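Local coordinates for protein collagen adhesin (PDB 2F68) that is a staphylococcal cell-adhesion protein whose extracellular region binds collagen, probably by closing around the triple helix as in the "collagen hug" model, at residues Asp158-Pro161 / Val167-Phe170; Ile186-Gln191 / Ile256-Lys261. All blocks are in the same frame, centred on the assembly; numbering follows the deposited sequence.

Interaction 1. Residues Asp158-Pro161 / Val167-Phe170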
loop_
_atom_site.group_PDB
_atom_site.type_symbol
_atom_site.label_atom_id
_atom_site.label_comp_id
_atom_site.label_asym_id
_atom_site.label_seq_id
_atom_site.Cartn_x
_atom_site.Cartn_y
_atom_site.Cartn_z
ATOM N N ASP A 158 -5.457 -1.633 2.569
ATOM C CA ASP A 158 -4.186 -0.960 2.289
ATOM C C ASP A 158 -3.626 -1.331 0.915
ATOM O O ASP A 158 -4.146 -2.222 0.240
ATOM C CB ASP A 158 -3.159 -1.258 3.393
ATOM C CG ASP A 158 -2.839 -2.739 3.519
ATOM O OD1 ASP A 158 -2.039 -3.253 2.707
ATOM O OD2 ASP A 158 -3.375 -3.385 4.443
ATOM N N MET A 159 -2.567 -0.633 0.509
ATOM C CA MET A 159 -1.871 -0.925 -0.740
ATOM C C MET A 159 -0.451 -1.400 -0.443
ATOM O O MET A 159 0.287 -0.751 0.302
ATOM C CB MET A 159 -1.850 0.312 -1.643
ATOM C CG MET A 159 -1.551 0.016 -3.109
ATOM S SD MET A 159 -1.522 1.489 -4.152
ATOM C CE MET A 159 -3.255 1.950 -4.169
ATOM N N LEU A 160 -0.083 -2.540 -1.023
ATOM C CA LEU A 160 1.246 -3.124 -0.836
ATOM C C LEU A 160 2.342 -2.352 -1.568
ATOM O O LEU A 160 2.149 -1.942 -2.714
ATOM C CB LEU A 160 1.255 -4.597 -1.265
ATOM C CG LEU A 160 1.493 -5.695 -0.218
ATOM C CD1 LEU A 160 0.934 -5.353 1.162
ATOM C CD2 LEU A 160 0.944 -7.026 -0.714
ATOM N N PRO A 161 3.493 -2.141 -0.898
ATOM C CA PRO A 161 4.656 -1.474 -1.491
ATOM C C PRO A 161 5.227 -2.210 -2.706
ATOM O O PRO A 161 5.803 -1.574 -3.592
ATOM C CB PRO A 161 5.679 -1.470 -0.349
ATOM C CG PRO A 161 4.865 -1.604 0.890
ATOM C CD PRO A 161 3.744 -2.510 0.507
ATOM N N VAL A 167 -5.479 -3.121 -4.680
ATOM C CA VAL A 167 -5.862 -2.589 -3.375
ATOM C C VAL A 167 -6.444 -3.717 -2.524
ATOM O O VAL A 167 -7.453 -4.326 -2.889
ATOM C CB VAL A 167 -6.883 -1.424 -3.488
ATOM C CG1 VAL A 167 -7.192 -0.844 -2.113
ATOM C CG2 VAL A 167 -6.364 -0.330 -4.412
ATOM N N ARG A 168 -5.792 -3.993 -1.397
ATOM C CA ARG A 168 -6.237 -5.032 -0.472
ATOM C C ARG A 168 -7.438 -4.556 0.336
ATOM O O ARG A 168 -7.574 -3.363 0.615
ATOM C CB ARG A 168 -5.104 -5.435 0.478
ATOM C CG ARG A 168 -3.841 -5.935 -0.207
ATOM C CD ARG A 168 -2.673 -5.952 0.764
ATOM N NE ARG A 168 -2.671 -7.137 1.622
ATOM C CZ ARG A 168 -2.099 -7.201 2.822
ATOM N NH1 ARG A 168 -1.486 -6.144 3.339
ATOM N NH2 ARG A 168 -2.150 -8.330 3.516
ATOM N N TRP A 169 -8.309 -5.494 0.699
ATOM C CA TRP A 169 -9.472 -5.201 1.535
ATOM C C TRP A 169 -9.675 -6.298 2.574
ATOM O O TRP A 169 -9.456 -7.476 2.291
ATOM C CB TRP A 169 -10.733 -5.047 0.681
ATOM C CG TRP A 169 -10.685 -3.897 -0.284
ATOM C CD1 TRP A 169 -10.547 -3.970 -1.641
ATOM C CD2 TRP A 169 -10.770 -2.501 0.036
ATOM N NE1 TRP A 169 -10.544 -2.709 -2.187
ATOM C CE2 TRP A 169 -10.679 -1.788 -1.182
ATOM C CE3 TRP A 169 -10.915 -1.782 1.231
ATOM C CZ2 TRP A 169 -10.729 -0.391 -1.239
ATOM C CZ3 TRP A 169 -10.962 -0.393 1.174
ATOM C CH2 TRP A 169 -10.871 0.286 -0.055
ATOM N N PHE A 170 -10.098 -5.903 3.772
ATOM C CA PHE A 170 -10.283 -6.838 4.880
ATOM C C PHE A 170 -11.649 -6.677 5.544
ATOM O O PHE A 170 -11.998 -5.592 6.014
ATOM C CB PHE A 170 -9.173 -6.664 5.925
ATOM C CG PHE A 170 -7.803 -7.052 5.435
ATOM C CD1 PHE A 170 -6.967 -6.107 4.846
ATOM C CD2 PHE A 170 -7.346 -8.358 5.575
ATOM C CE1 PHE A 170 -5.698 -6.462 4.394
ATOM C CE2 PHE A 170 -6.078 -8.722 5.129
ATOM C CZ PHE A 170 -5.253 -7.772 4.536
#

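Interaction 2. Residues Ile186-Gln191 / Ile256-Lys261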
loop_
_atom_site.group_PDB
_atom_site.type_symbol
_atom_site.label_atom_id
_atom_site.label_comp_id
_atom_site.label_asym_id
_atom_site.label_seq_id
_atom_site.Cartn_x
_atom_site.Cartn_y
_atom_site.Cartn_z
ATOM N N ILE A 186 -23.581 -9.393 5.962
ATOM C CA ILE A 186 -22.706 -8.320 5.496
ATOM C C ILE A 186 -22.947 -8.059 4.009
ATOM O O ILE A 186 -22.818 -8.967 3.184
ATOM C CB ILE A 186 -21.197 -8.645 5.734
ATOM C CG1 ILE A 186 -20.941 -9.163 7.161
ATOM C CG2 ILE A 186 -20.313 -7.438 5.391
ATOM C CD1 ILE A 186 -21.231 -8.171 8.291
ATOM N N LYS A 187 -23.306 -6.821 3.677
ATOM C CA LYS A 187 -23.531 -6.423 2.288
ATOM C C LYS A 187 -22.471 -5.423 1.828
ATOM O O LYS A 187 -22.567 -4.226 2.107
ATOM C CB LYS A 187 -24.941 -5.850 2.102
ATOM C CG LYS A 187 -26.054 -6.884 2.193
ATOM C CD LYS A 187 -27.406 -6.272 1.860
ATOM C CE LYS A 187 -28.520 -7.299 1.979
ATOM N NZ LYS A 187 -29.851 -6.711 1.666
ATOM N N ASP A 188 -21.463 -5.932 1.122
ATOM C CA ASP A 188 -20.331 -5.125 0.671
ATOM C C ASP A 188 -20.524 -4.624 -0.760
ATOM O O ASP A 188 -21.022 -5.351 -1.622
ATOM C CB ASP A 188 -19.030 -5.928 0.788
ATOM C CG ASP A 188 -17.790 -5.078 0.568
ATOM O OD1 ASP A 188 -17.478 -4.757 -0.599
ATOM O OD2 ASP A 188 -17.114 -4.748 1.565
ATOM N N GLN A 189 -20.129 -3.373 -0.993
ATOM C CA GLN A 189 -20.177 -2.759 -2.319
ATOM C C GLN A 189 -18.838 -2.093 -2.632
ATOM O O GLN A 189 -18.400 -1.194 -1.909
ATOM C CB GLN A 189 -21.305 -1.723 -2.416
ATOM C CG GLN A 189 -22.710 -2.248 -2.119
ATOM C CD GLN A 189 -23.065 -2.199 -0.641
ATOM O OE1 GLN A 189 -22.642 -1.299 0.087
ATOM N NE2 GLN A 189 -23.857 -3.166 -0.193
ATOM N N ILE A 190 -18.194 -2.544 -3.705
ATOM C CA ILE A 190 -16.917 -1.978 -4.137
ATOM C C ILE A 190 -17.170 -0.880 -5.171
ATOM O O ILE A 190 -17.801 -1.121 -6.202
ATOM C CB ILE A 190 -15.963 -3.061 -4.707
ATOM C CG1 ILE A 190 -15.916 -4.281 -3.779
ATOM C CG2 ILE A 190 -14.564 -2.488 -4.915
ATOM C CD1 ILE A 190 -15.492 -5.572 -4.457
ATOM N N GLN A 191 -16.676 0.321 -4.878
ATOM C CA GLN A 191 -16.932 1.499 -5.712
ATOM C C GLN A 191 -16.102 1.507 -6.999
ATOM O O GLN A 191 -15.264 0.628 -7.214
ATOM C CB GLN A 191 -16.713 2.791 -4.911
ATOM C CG GLN A 191 -17.525 2.891 -3.614
ATOM C CD GLN A 191 -19.028 2.792 -3.831
ATOM O OE1 GLN A 191 -19.696 1.941 -3.242
ATOM N NE2 GLN A 191 -19.568 3.663 -4.679
ATOM N N ILE A 256 -12.346 -11.850 6.015
ATOM C CA ILE A 256 -12.491 -11.999 4.567
ATOM C C ILE A 256 -11.637 -10.974 3.819
ATOM O O ILE A 256 -11.946 -9.778 3.797
ATOM C CB ILE A 256 -13.976 -11.921 4.116
ATOM C CG1 ILE A 256 -14.816 -12.972 4.853
ATOM C CG2 ILE A 256 -14.092 -12.100 2.599
ATOM C CD1 ILE A 256 -16.315 -12.737 4.790
ATOM N N ASN A 257 -10.557 -11.464 3.218
ATOM C CA ASN A 257 -9.659 -10.648 2.408
ATOM C C ASN A 257 -10.086 -10.675 0.939
ATOM O O ASN A 257 -10.866 -11.540 0.538
ATOM C CB ASN A 257 -8.215 -11.153 2.570
ATOM C CG ASN A 257 -7.201 -10.326 1.790
ATOM O OD1 ASN A 257 -6.436 -10.864 0.989
ATOM N ND2 ASN A 257 -7.189 -9.017 2.020
ATOM N N TYR A 258 -9.606 -9.705 0.160
ATOM C CA TYR A 258 -9.698 -9.728 -1.308
ATOM C C TYR A 258 -8.966 -8.553 -1.954
ATOM O O TYR A 258 -8.900 -7.460 -1.387
ATOM C CB TYR A 258 -11.150 -9.810 -1.808
ATOM C CG TYR A 258 -12.046 -8.662 -1.401
ATOM C CD1 TYR A 258 -12.162 -7.524 -2.199
ATOM C CD2 TYR A 258 -12.798 -8.725 -0.229
ATOM C CE1 TYR A 258 -12.993 -6.472 -1.834
ATOM C CE2 TYR A 258 -13.630 -7.676 0.145
ATOM C CZ TYR A 258 -13.722 -6.555 -0.661
ATOM O OH TYR A 258 -14.546 -5.518 -0.294
ATOM N N LYS A 259 -8.423 -8.794 -3.145
ATOM C CA LYS A 259 -7.683 -7.778 -3.892
ATOM C C LYS A 259 -8.504 -7.233 -5.056
ATOM O O LYS A 259 -9.194 -7.985 -5.750
ATOM C CB LYS A 259 -6.357 -8.345 -4.406
ATOM C CG LYS A 259 -5.360 -8.713 -3.315
ATOM C CD LYS A 259 -4.097 -9.319 -3.905
ATOM C CE LYS A 259 -3.128 -9.749 -2.815
ATOM N NZ LYS A 259 -1.884 -10.339 -3.380
ATOM N N THR A 260 -8.422 -5.920 -5.260
ATOM C CA THR A 260 -9.120 -5.254 -6.357
ATOM C C THR A 260 -8.128 -4.605 -7.320
ATOM O O THR A 260 -7.332 -3.750 -6.922
ATOM C CB THR A 260 -10.122 -4.192 -5.847
ATOM O OG1 THR A 260 -9.469 -3.319 -4.917
ATOM C CG2 THR A 260 -11.314 -4.856 -5.166
ATOM N N LYS A 261 -8.181 -5.026 -8.582
ATOM C CA LYS A 261 -7.306 -4.500 -9.628
ATOM C C LYS A 261 -7.711 -3.079 -10.014
ATOM O O LYS A 261 -8.870 -2.824 -10.346
ATOM C CB LYS A 261 -7.328 -5.421 -10.856
ATOM C CG LYS A 261 -6.431 -4.985 -12.017
ATOM C CD LYS A 261 -4.963 -5.310 -11.766
ATOM C CE LYS A 261 -4.097 -4.895 -12.944
ATOM N NZ LYS A 261 -2.666 -5.248 -12.733
#

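Interaction 1. Residues Asp158-Pro161 / Val167-Phe170
Asp158 and Arg168 meet through both backbone and side chain. Arg168 N donates to Asp158 O over 2.9 Å. The return bond, from Asp158 N to Arg168 O, is weak. On one side of the loop backbone the two side chains run side by side in the same direction. NH1 of Arg168 donates to OD1 of Asp158 at 3.0 Å in a salt bridge; OD1 accepts with its syn lone pair, on the side of the other oxygen. The carboxylate lies at the guanidinium edge but its plane is turned by 70°, and the oxygen sits 21° out of the guanidinium plane. Arg168 bends at chi3 (81°), which brings NH1 back over the loop. Leu160 crosses the arginine chain, with CD1 3.3 Å from Arg168 NH1. CZ of Phe170 lies over one guanidinium face, near its rim. On the other side, CE of Met159 touches CG2 of Val167 at 3.9 Å; both residues also pack on Ile262 of strand 252-262.

Further out, Phe170 is hydrogen-bonded through its backbone to Thr156, so the pairing at Asp158 carries on from the edge strand 154-156. Pro161 is hydrogen-bonded to Ser68, which ties the loop to the bacterial Ig domain. The contact thus fastens the chain leaving an edge strand to its neighbour by two backbone bonds, one weak, and an ion pair. Both residues are partly exposed, so solvent probably screens the charges.

Interaction 2. Residues Ile186-Gln191 / Ile256-Lys261
Strands 186-190 and 256-261 face each other across the interior of the collagen-binding domain. Their axes approach to 11.1 Å and run in nearly the same direction, 23° apart. The nearest CA atoms, those of Ile190 and Thr260, are 8.7 Å apart. No backbone hydrogen bond joins the strands; they belong to different sheets, and the contact is made by side chains that point inward from both.

Tyr258 meets both Asp188 and Ile190. Its ring reaches across the gap and puts OH 3.0 Å from OD1 of Asp188, which comes from the opposite direction. The carboxylate and the ring are almost perpendicular, at 89°. With chi1 near 180° (-170°), the carboxylate of Asp188 swings away from its own backbone N and toward the phenol oxygen. Both polar ends have a firm partner in Asn272 of strand 269-278: Tyr258 OH is hydrogen-bonded to OD1 of Asn272, and Asp188 OD1 to ND2 of the same amide. One asparagine therefore serves both buried groups and fixes them beside each other.

CD1 of Ile190 lies 3.7 Å from CE1 of Tyr258, approaching obliquely. The other branch of Ile190 goes to Thr260, where the two CG2 methyls meet tip to tip at 4.0 Å. With its methyl on Ile190, Thr260 donates through OG1 to Val167 O and accepts there from Trp169 NE1.

Leu171 of strand 166-173 packs against Asp188 and Tyr258, and Leu196 of strand 194-207 against Ile190 and Tyr258. Strand 186-190 is held between strands 239-244 and 269-278, and Ile240 of the former also touches Tyr258. The two sheets form the Ig-like beta sandwich of the collagen-binding domain, with Asp188, Tyr258 and Asn272 as a polar cluster in its core.

Both segments of interaction 1 precede those of interaction 2 in the chain, and the centres of the two contacts lie about 11 Å apart. Both fall within the collagen-binding domain. They share one antiparallel sheet, in which strands 166-173 and 252-262 are neighbours. Backbone hydrogen bonds probably run from Trp169 N to Tyr258 O (2.9 Å) and from Val167 N to Thr260 O (3.0 Å). Interaction 1 lies at the side of this sheet where strand 154-156 is outermost. Interaction 2 joins the same sheet to the facing one across the core. One sheet is thus extended at its edge by interaction 1 and packed face-on against the second sheet by interaction 2.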